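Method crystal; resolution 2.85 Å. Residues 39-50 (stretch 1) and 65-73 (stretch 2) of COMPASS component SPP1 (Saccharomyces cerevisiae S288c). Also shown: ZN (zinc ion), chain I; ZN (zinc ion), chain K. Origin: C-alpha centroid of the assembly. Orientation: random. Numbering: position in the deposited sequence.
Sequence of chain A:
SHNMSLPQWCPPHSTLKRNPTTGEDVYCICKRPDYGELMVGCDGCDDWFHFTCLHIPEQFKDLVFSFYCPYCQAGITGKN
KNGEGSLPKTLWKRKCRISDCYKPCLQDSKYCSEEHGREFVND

Stretch 1 (39-50) MVGCDGCDDWFH
Stretch 2 65-73: FSFYCPYCQ

The strongest link between the stretches is a shared zinc ion (chain I), held by Cys-42 SG, Cys-45 SG and Cys-72 SG at 2.4 Å each and by Cys-69 SG at 2.5 Å. Each stretch supplies two thiolates, soft ligands well matched to zinc. Their chi1 rotamers differ: t at Cys-42, p at Cys-45 and Cys-69, m at Cys-72.

Metal-bound sulfur still accepts hydrogen bonds, which spread its negative charge. Cys-69 N donates to Cys-42 SG (3.2 Å, nearly linear at 171°), and Cys-45 N donates weakly to Cys-72 SG (3.4 Å). The one backbone-to-backbone bond across the contact, Asp-43 N to Phe-67 O at 3.1 Å, fixes the register, with the CA atoms of Cys-42 and Tyr-68 5.1 Å apart and those of Gly-44 and Cys-72 5.9 Å apart, so the segments advance in roughly the same sense.

In stretch 1, strands 39-41 and 48-50 pair antiparallel: Val-40 N to Phe-49 O is 2.9 Å and Phe-49 N to Val-40 O is 2.8 Å. The intervening loop carries Cys-42 and Cys-45. Stretch 2 is extended through Phe-67 and Tyr-68 (phi/psi -105/142 and -133/121), then coils at 70-73, where Gln-73 N bonds Cys-69 O at 3.0 Å.

Gly-44 (phi/psi -73/-75) suits its tight place: an ideal CB would lie 2.6 Å from Cys-72 SG, a clash. Gly-44 N lies 3.3 Å from Tyr-68 CE1, and the tyrosine ring (chi1 m) also meets Asp-43 CB, 3.5 Å from CE1.

Beyond the metal lies an apolar cluster. Phe-67 (chi1 t, chi2 76°) sets CB 3.5 Å from Val-40 CG1 and CE2 3.9 Å from Phe-49 CD2; the latter atom approaches the edge of the Phe-67 ring. Phe-49 (chi1 m, chi2 -97°) offers a ring face to Cys-69 CB, 3.7 Å from the ring centroid, a CH-pi contact beside the zinc site.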

ATOM      1  N   MET A  39      -5.175   6.524  -1.913  1.00 59.13           N
ATOM      2  CA  MET A  39      -5.316   6.051  -0.542  1.00 59.55           C
ATOM      3  C   MET A  39      -5.161   4.536  -0.481  1.00 59.76           C
ATOM      4  O   MET A  39      -5.303   3.834  -1.485  1.00 59.97           O
ATOM      5  CB  MET A  39      -6.674   6.451   0.047  1.00 51.69           C
ATOM      6  CG  MET A  39      -6.761   7.895   0.504  1.00 54.60           C
ATOM      7  SD  MET A  39      -8.341   8.268   1.291  1.00 58.26           S
ATOM      8  CE  MET A  39      -9.444   8.095  -0.102  1.00 56.25           C
ATOM      9  N   VAL A  40      -4.868   4.037   0.725  1.00 55.42           N
ATOM     10  CA  VAL A  40      -4.880   2.609   1.025  1.00 53.00           C
ATOM     11  C   VAL A  40      -5.958   2.349   2.063  1.00 53.25           C
ATOM     12  O   VAL A  40      -6.246   3.196   2.914  1.00 54.90           O
ATOM     13  CB  VAL A  40      -3.531   2.070   1.555  1.00 42.81           C
ATOM     14  CG1 VAL A  40      -3.445   0.561   1.355  1.00 43.11           C
ATOM     15  CG2 VAL A  40      -2.371   2.765   0.911  1.00 51.07           C
ATOM     16  N   GLY A  41      -6.541   1.154   2.003  1.00 45.85           N
ATOM     17  CA  GLY A  41      -7.443   0.684   3.037  1.00 51.53           C
ATOM     18  C   GLY A  41      -6.703  -0.214   3.998  1.00 54.18           C
ATOM     19  O   GLY A  41      -6.012  -1.153   3.589  1.00 56.02           O
ATOM     20  N   CYS A  42      -6.832   0.088   5.289  1.00 53.19           N
ATOM     21  CA  CYS A  42      -6.212  -0.743   6.308  1.00 49.41           C
ATOM     22  C   CYS A  42      -6.909  -2.096   6.382  1.00 52.05           C
ATOM     23  O   CYS A  42      -8.090  -2.233   6.051  1.00 62.89           O
ATOM     24  CB  CYS A  42      -6.258  -0.052   7.669  1.00 46.53           C
ATOM     25  SG  CYS A  42      -5.303  -0.895   8.960  1.00 43.04           S
ATOM     26  N   ASP A  43      -6.159  -3.109   6.811  1.00 51.05           N
ATOM     27  CA  ASP A  43      -6.707  -4.452   6.940  1.00 57.46           C
ATOM     28  C   ASP A  43      -7.100  -4.807   8.368  1.00 56.02           C
ATOM     29  O   ASP A  43      -7.881  -5.745   8.562  1.00 57.55           O
ATOM     30  CB  ASP A  43      -5.704  -5.484   6.407  1.00 57.24           C
ATOM     31  CG  ASP A  43      -5.645  -5.505   4.887  1.00 62.30           C
ATOM     32  OD1 ASP A  43      -6.717  -5.433   4.249  1.00 64.67           O
ATOM     33  OD2 ASP A  43      -4.529  -5.592   4.330  1.00 60.71           O
ATOM     34  N   GLY A  44      -6.590  -4.086   9.364  1.00 45.94           N
ATOM     35  CA  GLY A  44      -7.049  -4.265  10.727  1.00 53.06           C
ATOM     36  C   GLY A  44      -8.433  -3.676  10.902  1.00 58.48           C
ATOM     37  O   GLY A  44      -9.424  -4.407  10.992  1.00 65.23           O
ATOM     38  N   CYS A  45      -8.508  -2.349  10.954  1.00 55.15           N
ATOM     39  CA  CYS A  45      -9.780  -1.656  10.837  1.00 51.75           C
ATOM     40  C   CYS A  45     -10.129  -1.503   9.359  1.00 56.20           C
ATOM     41  O   CYS A  45      -9.366  -1.893   8.471  1.00 61.19           O
ATOM     42  CB  CYS A  45      -9.718  -0.304  11.543  1.00 49.52           C
ATOM     43  SG  CYS A  45      -8.571   0.882  10.789  1.00 49.11           S
ATOM     44  N   ASP A  46     -11.295  -0.934   9.077  1.00 49.22           N
ATOM     45  CA  ASP A  46     -11.729  -0.712   7.703  1.00 56.24           C
ATOM     46  C   ASP A  46     -11.659   0.765   7.329  1.00 57.29           C
ATOM     47  O   ASP A  46     -12.565   1.308   6.695  1.00 62.08           O
ATOM     48  CB  ASP A  46     -13.137  -1.257   7.480  1.00 60.90           C
ATOM     49  CG  ASP A  46     -13.400  -1.600   6.029  1.00 75.53           C
ATOM     50  OD1 ASP A  46     -14.070  -0.804   5.339  1.00 77.32           O
ATOM     51  OD2 ASP A  46     -12.923  -2.661   5.574  1.00 80.12           O
ATOM     52  N   ASP A  47     -10.574   1.429   7.718  1.00 55.13           N
ATOM     53  CA  ASP A  47     -10.376   2.834   7.403  1.00 57.76           C
ATOM     54  C   ASP A  47      -9.535   2.983   6.136  1.00 50.73           C
ATOM     55  O   ASP A  47      -9.022   2.010   5.574  1.00 51.44           O
ATOM     56  CB  ASP A  47      -9.716   3.560   8.577  1.00 55.65           C
ATOM     57  CG  ASP A  47     -10.130   5.018   8.672  1.00 55.85           C
ATOM     58  OD1 ASP A  47      -9.796   5.668   9.687  1.00 52.79           O
ATOM     59  OD2 ASP A  47     -10.788   5.515   7.734  1.00 57.87           O
ATOM     60  N   TRP A  48      -9.399   4.227   5.684  1.00 46.43           N
ATOM     61  CA  TRP A  48      -8.633   4.553   4.491  1.00 51.38           C
ATOM     62  C   TRP A  48      -7.699   5.711   4.804  1.00 46.85           C
ATOM     63  O   TRP A  48      -8.074   6.641   5.519  1.00 50.41           O
ATOM     64  CB  TRP A  48      -9.553   4.904   3.316  1.00 53.11           C
ATOM     65  CG  TRP A  48     -10.353   3.731   2.848  1.00 53.97           C
ATOM     66  CD1 TRP A  48     -11.500   3.246   3.406  1.00 58.57           C
ATOM     67  CD2 TRP A  48     -10.057   2.881   1.734  1.00 50.25           C
ATOM     68  NE1 TRP A  48     -11.940   2.150   2.705  1.00 67.15           N
ATOM     69  CE2 TRP A  48     -11.073   1.905   1.672  1.00 58.00           C
ATOM     70  CE3 TRP A  48      -9.037   2.853   0.780  1.00 51.65           C
ATOM     71  CZ2 TRP A  48     -11.096   0.912   0.696  1.00 55.12           C
ATOM     72  CZ3 TRP A  48      -9.060   1.864  -0.188  1.00 57.34           C
ATOM     73  CH2 TRP A  48     -10.083   0.908  -0.223  1.00 56.14           C
ATOM     74  N   PHE A  49      -6.482   5.646   4.267  1.00 43.88           N
ATOM     75  CA  PHE A  49      -5.421   6.569   4.641  1.00 45.23           C
ATOM     76  C   PHE A  49      -4.721   7.100   3.399  1.00 49.26           C
ATOM     77  O   PHE A  49      -4.402   6.337   2.480  1.00 44.64           O
ATOM     78  CB  PHE A  49      -4.406   5.885   5.572  1.00 41.36           C
ATOM     79  CG  PHE A  49      -5.021   5.333   6.829  1.00 49.02           C
ATOM     80  CD1 PHE A  49      -4.994   6.060   8.006  1.00 43.53           C
ATOM     81  CD2 PHE A  49      -5.631   4.087   6.830  1.00 50.12           C
ATOM     82  CE1 PHE A  49      -5.564   5.562   9.158  1.00 45.12           C
ATOM     83  CE2 PHE A  49      -6.203   3.582   7.981  1.00 45.76           C
ATOM     84  CZ  PHE A  49      -6.173   4.323   9.146  1.00 45.74           C
ATOM     85  N   HIS A  50      -4.482   8.409   3.382  1.00 50.55           N
ATOM     86  CA  HIS A  50      -3.799   9.037   2.259  1.00 46.70           C
ATOM     87  C   HIS A  50      -2.335   8.619   2.216  1.00 50.02           C
ATOM     88  O   HIS A  50      -1.688   8.458   3.254  1.00 48.83           O
ATOM     89  CB  HIS A  50      -3.897  10.558   2.355  1.00 43.02           C
ATOM     90  CG  HIS A  50      -5.302  11.076   2.366  1.00 47.15           C
ATOM     91  ND1 HIS A  50      -5.880  11.631   3.487  1.00 51.23           N
ATOM     92  CD2 HIS A  50      -6.244  11.123   1.395  1.00 43.93           C
ATOM     93  CE1 HIS A  50      -7.119  11.995   3.207  1.00 46.28           C
ATOM     94  NE2 HIS A  50      -7.364  11.697   1.945  1.00 40.10           N
ATOM     95  N   PHE A  65       1.422  -5.394  -0.378  1.00 58.77           N
ATOM     96  CA  PHE A  65       0.612  -6.607  -0.330  1.00 62.78           C
ATOM     97  C   PHE A  65      -0.543  -6.456   0.652  1.00 58.87           C
ATOM     98  O   PHE A  65      -1.697  -6.738   0.315  1.00 66.87           O
ATOM     99  CB  PHE A  65       1.480  -7.811   0.042  1.00 61.69           C
ATOM    100  CG  PHE A  65       0.727  -9.114   0.069  1.00 66.55           C
ATOM    101  CD1 PHE A  65       0.272  -9.692  -1.106  1.00 70.77           C
ATOM    102  CD2 PHE A  65       0.468  -9.756   1.270  1.00 58.98           C
ATOM    103  CE1 PHE A  65      -0.423 -10.887  -1.082  1.00 79.18           C
ATOM    104  CE2 PHE A  65      -0.226 -10.950   1.299  1.00 63.17           C
ATOM    105  CZ  PHE A  65      -0.673 -11.518   0.121  1.00 73.87           C
ATOM    106  N   SER A  66      -0.248  -6.015   1.873  1.00 55.51           N
ATOM    107  CA  SER A  66      -1.272  -5.760   2.878  1.00 52.58           C
ATOM    108  C   SER A  66      -0.802  -4.610   3.754  1.00 47.01           C
ATOM    109  O   SER A  66       0.327  -4.632   4.256  1.00 46.30           O
ATOM    110  CB  SER A  66      -1.549  -7.006   3.726  1.00 49.62           C
ATOM    111  OG  SER A  66      -0.353  -7.526   4.279  1.00 66.48           O
ATOM    112  N   PHE A  67      -1.658  -3.613   3.930  1.00 41.18           N
ATOM    113  CA  PHE A  67      -1.312  -2.419   4.683  1.00 43.81           C
ATOM    114  C   PHE A  67      -1.975  -2.444   6.054  1.00 47.33           C
ATOM    115  O   PHE A  67      -3.120  -2.885   6.199  1.00 36.96           O
ATOM    116  CB  PHE A  67      -1.727  -1.157   3.925  1.00 45.46           C
ATOM    117  CG  PHE A  67      -1.579   0.105   4.723  1.00 43.13           C
ATOM    118  CD1 PHE A  67      -0.331   0.666   4.935  1.00 40.40           C
ATOM    119  CD2 PHE A  67      -2.691   0.729   5.265  1.00 41.86           C
ATOM    120  CE1 PHE A  67      -0.192   1.829   5.674  1.00 36.43           C
ATOM    121  CE2 PHE A  67      -2.560   1.889   6.004  1.00 47.35           C
ATOM    122  CZ  PHE A  67      -1.307   2.439   6.209  1.00 36.64           C
ATOM    123  N   TYR A  68      -1.242  -1.966   7.057  1.00 43.92           N
ATOM    124  CA  TYR A  68      -1.754  -1.834   8.415  1.00 44.91           C
ATOM    125  C   TYR A  68      -1.385  -0.452   8.929  1.00 45.37           C
ATOM    126  O   TYR A  68      -0.201  -0.101   8.982  1.00 44.03           O
ATOM    127  CB  TYR A  68      -1.193  -2.930   9.326  1.00 46.97           C
ATOM    128  CG  TYR A  68      -1.827  -4.282   9.086  1.00 51.53           C
ATOM    129  CD1 TYR A  68      -3.115  -4.553   9.531  1.00 51.09           C
ATOM    130  CD2 TYR A  68      -1.144  -5.282   8.405  1.00 52.61           C
ATOM    131  CE1 TYR A  68      -3.704  -5.785   9.311  1.00 46.87           C
ATOM    132  CE2 TYR A  68      -1.725  -6.517   8.181  1.00 61.60           C
ATOM    133  CZ  TYR A  68      -3.005  -6.762   8.637  1.00 58.55           C
ATOM    134  OH  TYR A  68      -3.593  -7.988   8.417  1.00 64.75           O
ATOM    135  N   CYS A  69      -2.401   0.330   9.301  1.00 46.94           N
ATOM    136  CA  CYS A  69      -2.187   1.705   9.715  1.00 52.49           C
ATOM    137  C   CYS A  69      -1.375   1.751  11.011  1.00 48.41           C
ATOM    138  O   CYS A  69      -1.269   0.748  11.721  1.00 46.71           O
ATOM    139  CB  CYS A  69      -3.530   2.411   9.893  1.00 43.71           C
ATOM    140  SG  CYS A  69      -4.450   1.976  11.382  1.00 39.11           S
ATOM    141  N   PRO A  70      -0.774   2.903  11.328  1.00 50.93           N
ATOM    142  CA  PRO A  70       0.028   2.988  12.560  1.00 57.34           C
ATOM    143  C   PRO A  70      -0.746   2.643  13.819  1.00 52.55           C
ATOM    144  O   PRO A  70      -0.161   2.101  14.766  1.00 54.60           O
ATOM    145  CB  PRO A  70       0.500   4.451  12.574  1.00 51.80           C
ATOM    146  CG  PRO A  70      -0.394   5.164  11.604  1.00 49.45           C
ATOM    147  CD  PRO A  70      -0.702   4.152  10.552  1.00 41.75           C
ATOM    148  N   TYR A  71      -2.045   2.933  13.860  1.00 49.11           N
ATOM    149  CA  TYR A  71      -2.834   2.633  15.047  1.00 56.01           C
ATOM    150  C   TYR A  71      -3.192   1.155  15.156  1.00 56.41           C
ATOM    151  O   TYR A  71      -3.459   0.676  16.263  1.00 61.34           O
ATOM    152  CB  TYR A  71      -4.102   3.487  15.061  1.00 54.92           C
ATOM    153  CG  TYR A  71      -3.839   4.959  15.287  1.00 60.68           C
ATOM    154  CD1 TYR A  71      -2.951   5.382  16.268  1.00 58.53           C
ATOM    155  CD2 TYR A  71      -4.476   5.925  14.514  1.00 57.60           C
ATOM    156  CE1 TYR A  71      -2.704   6.725  16.476  1.00 65.39           C
ATOM    157  CE2 TYR A  71      -4.235   7.271  14.715  1.00 60.16           C
ATOM    158  CZ  TYR A  71      -3.348   7.665  15.696  1.00 70.76           C
ATOM    159  OH  TYR A  71      -3.103   9.004  15.904  1.00 86.82           O
ATOM    160  N   CYS A  72      -3.204   0.425  14.040  1.00 51.01           N
ATOM    161  CA  CYS A  72      -3.437  -1.014  14.097  1.00 49.02           C
ATOM    162  C   CYS A  72      -2.162  -1.779  14.421  1.00 51.68           C
ATOM    163  O   CYS A  72      -2.219  -2.811  15.099  1.00 58.41           O
ATOM    164  CB  CYS A  72      -4.029  -1.505  12.776  1.00 44.97           C
ATOM    165  SG  CYS A  72      -5.802  -1.171  12.601  1.00 50.06           S
ATOM    166  N   GLN A  73      -1.011  -1.295  13.949  1.00 49.96           N
ATOM    167  CA  GLN A  73       0.260  -1.915  14.303  1.00 52.98           C
ATOM    168  C   GLN A  73       0.611  -1.699  15.768  1.00 52.24           C
ATOM    169  O   GLN A  73       1.437  -2.441  16.310  1.00 57.25           O
ATOM    170  CB  GLN A  73       1.377  -1.371  13.411  1.00 48.11           C
ATOM    171  CG  GLN A  73       1.101  -1.515  11.924  1.00 57.77           C
ATOM    172  CD  GLN A  73       2.269  -1.068  11.068  1.00 66.10           C
ATOM    173  OE1 GLN A  73       3.213  -0.451  11.563  1.00 79.44           O
ATOM    174  NE2 GLN A  73       2.215  -1.380   9.776  1.00 66.83           N
TER
HETATM  175 ZN    ZN I 201      -6.258   0.290  10.807  1.00 52.15          ZN
HETATM  176 ZN    ZN K 203      -4.903  11.759   5.313  1.00 49.97          ZN